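Local coordinates for putative phosphomethylpyrimidine kinase (Bacteroides thetaiotaomicron, PDB 3MBH), which probably phosphorylates pyridoxal and related vitamin B6 compounds, using ATP as the phosphate donor, at the interface of chains A and B. Residues are numbered along the deposited sequence; one frame, centred on the assembly and turned at random. Chains: chain A/B, Putative phosphomethylpyrimidine kinase.

The interface of chains A and B. Residues chain A 19, 47-48, 52, 54-55; chain B 70-71, 74, 76.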
loop_
_atom_site.group_PDB
_atom_site.type_symbol
_atom_site.label_atom_id
_atom_site.label_comp_id
_atom_site.label_asym_id
_atom_site.label_seq_id
_atom_site.Cartn_x
_atom_site.Cartn_y
_atom_site.Cartn_z
HETATM N N MSE A 19 31.139 1.410 -2.906
HETATM C CA MSE A 19 30.655 1.270 -1.536
HETATM C C MSE A 19 30.411 2.672 -0.981
HETATM O O MSE A 19 30.909 3.658 -1.491
HETATM C CB MSE A 19 31.633 0.447 -0.696
HETATM C CG MSE A 19 31.254 -1.053 -0.629
HETATM SE SE MSE A 19 29.714 -1.050 0.612
HETATM C CE MSE A 19 30.600 -0.417 2.291
ATOM N N SER A 47 35.980 3.131 -5.922
ATOM C CA SER A 47 35.675 1.948 -5.142
ATOM C C SER A 47 34.659 2.248 -4.019
ATOM O O SER A 47 33.863 1.365 -3.596
ATOM C CB SER A 47 36.971 1.404 -4.524
ATOM O OG SER A 47 37.616 2.341 -3.656
ATOM N N ASN A 48 34.723 3.487 -3.531
ATOM C CA ASN A 48 33.965 3.938 -2.383
ATOM C C ASN A 48 34.118 5.443 -2.231
ATOM O O ASN A 48 35.038 6.029 -2.810
ATOM C CB ASN A 48 34.454 3.237 -1.112
ATOM C CG ASN A 48 35.968 3.298 -0.916
ATOM O OD1 ASN A 48 36.690 2.329 -1.218
ATOM N ND2 ASN A 48 36.457 4.398 -0.350
ATOM N N TYR A 52 36.098 7.564 3.369
ATOM C CA TYR A 52 36.887 6.439 3.838
ATOM C C TYR A 52 38.393 6.809 3.800
ATOM O O TYR A 52 38.829 7.746 3.087
ATOM C CB TYR A 52 36.594 5.192 2.966
ATOM C CG TYR A 52 35.306 4.439 3.298
ATOM C CD1 TYR A 52 35.246 3.583 4.374
ATOM C CD2 TYR A 52 34.175 4.585 2.522
ATOM C CE1 TYR A 52 34.099 2.882 4.667
ATOM C CE2 TYR A 52 33.009 3.905 2.812
ATOM C CZ TYR A 52 32.977 3.049 3.874
ATOM O OH TYR A 52 31.842 2.378 4.143
ATOM N N GLY A 54 40.809 5.524 2.223
ATOM C CA GLY A 54 41.419 5.425 0.913
ATOM C C GLY A 54 40.313 5.096 -0.095
ATOM O O GLY A 54 39.173 4.745 0.279
ATOM N N PHE A 55 40.651 5.234 -1.363
ATOM C CA PHE A 55 39.732 4.929 -2.412
ATOM C C PHE A 55 40.493 4.841 -3.722
ATOM O O PHE A 55 41.494 5.510 -3.881
ATOM C CB PHE A 55 38.641 6.026 -2.521
ATOM C CG PHE A 55 39.198 7.428 -2.578
ATOM C CD1 PHE A 55 39.453 8.145 -1.404
ATOM C CD2 PHE A 55 39.443 8.024 -3.775
ATOM C CE1 PHE A 55 39.951 9.450 -1.472
ATOM C CE2 PHE A 55 39.947 9.321 -3.840
ATOM C CZ PHE A 55 40.244 10.009 -2.697
ATOM N N GLU B 70 40.758 -2.183 -3.187
ATOM C CA GLU B 70 40.236 -1.352 -2.116
ATOM C C GLU B 70 39.145 -2.049 -1.343
ATOM O O GLU B 70 39.052 -1.925 -0.111
ATOM C CB GLU B 70 39.695 -0.018 -2.623
ATOM C CG GLU B 70 40.710 0.848 -3.307
ATOM C CD GLU B 70 41.808 1.320 -2.382
ATOM O OE1 GLU B 70 41.542 1.590 -1.204
ATOM O OE2 GLU B 70 42.961 1.390 -2.826
ATOM N N TRP B 71 38.281 -2.753 -2.058
ATOM C CA TRP B 71 37.252 -3.530 -1.401
ATOM C C TRP B 71 37.863 -4.577 -0.401
ATOM O O TRP B 71 37.291 -4.796 0.681
ATOM C CB TRP B 71 36.341 -4.201 -2.437
ATOM C CG TRP B 71 35.342 -3.271 -3.105
ATOM C CD1 TRP B 71 35.150 -1.948 -2.843
ATOM C CD2 TRP B 71 34.396 -3.615 -4.089
ATOM N NE1 TRP B 71 34.168 -1.447 -3.620
ATOM C CE2 TRP B 71 33.671 -2.444 -4.400
ATOM C CE3 TRP B 71 34.110 -4.782 -4.786
ATOM C CZ2 TRP B 71 32.668 -2.421 -5.359
ATOM C CZ3 TRP B 71 33.104 -4.763 -5.706
ATOM C CH2 TRP B 71 32.388 -3.582 -5.991
ATOM N N LEU B 74 38.861 -2.660 2.696
ATOM C CA LEU B 74 37.682 -2.237 3.467
ATOM C C LEU B 74 37.077 -3.405 4.199
ATOM O O LEU B 74 36.218 -3.214 5.045
ATOM C CB LEU B 74 36.594 -1.708 2.557
ATOM C CG LEU B 74 36.576 -0.320 2.005
ATOM C CD1 LEU B 74 35.193 -0.140 1.353
ATOM C CD2 LEU B 74 36.823 0.640 3.166
ATOM N N VAL B 76 34.948 -5.528 2.901
ATOM C CA VAL B 76 33.536 -5.523 2.603
ATOM C C VAL B 76 33.141 -6.952 2.322
ATOM O O VAL B 76 33.890 -7.705 1.667
ATOM C CB VAL B 76 33.136 -4.513 1.465
ATOM C CG1 VAL B 76 33.959 -4.672 0.270
ATOM C CG2 VAL B 76 31.626 -4.672 1.106
HETATM O O HOH W 1 39.025 1.667 0.484
#
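B:Trp71 and A:Ser47 join the subunits by a direct hydrogen bond, an example of an indole N-H capping a backbone carbonyl. The ring N-H, NE1, points to A:Ser47 O at 2.8 Å, nearly straight (161° at the hydrogen); the oxygen lies at the indole edge, in the ring plane.

A second polar link runs through water. Water 1 sits 3.0 Å from B:Glu70 OE1, a carboxylate oxygen, and also meets the side-chain oxygen A:Asn48 OD1 and the carbonyl A:Gly54 O. Within chain A, the amide of A:Asn48 is fixed from both ends: ND2 donates to A:Gly54 O at 2.8 Å in the carbonyl plane, while the hydroxyl A:Ser47 OG donates to OD1 from above its carbonyl plane. An alanine here removes OD1 and ND2, and would probably leave A:Gly54 O and the A:Ser47 hydroxyl without these mates, weaken the water bridge and let the turn at A:Gly54 move.

Van der Waals contacts complete the patch. B:Leu74, with CG beside its backbone N (chi1 -81°), lays CD2 over one face of the A:Tyr52 ring, towards its CD1 margin (3.6 Å), while its CD1 comes tip to tip with A:Asn48 OD1. A:Ser47 CB packs on B:Glu70 CB, and the bent selenomethionine A:Met19, through CG and selenium, slides antiparallel past B:Val76 CG2.

The two-fold pair is probably the dimer common in this family, which the patch would help hold; it probably also steadies the segment carrying pyridoxal-pocket residues A:Leu46, A:His49, A:Thr50 and A:Gln51.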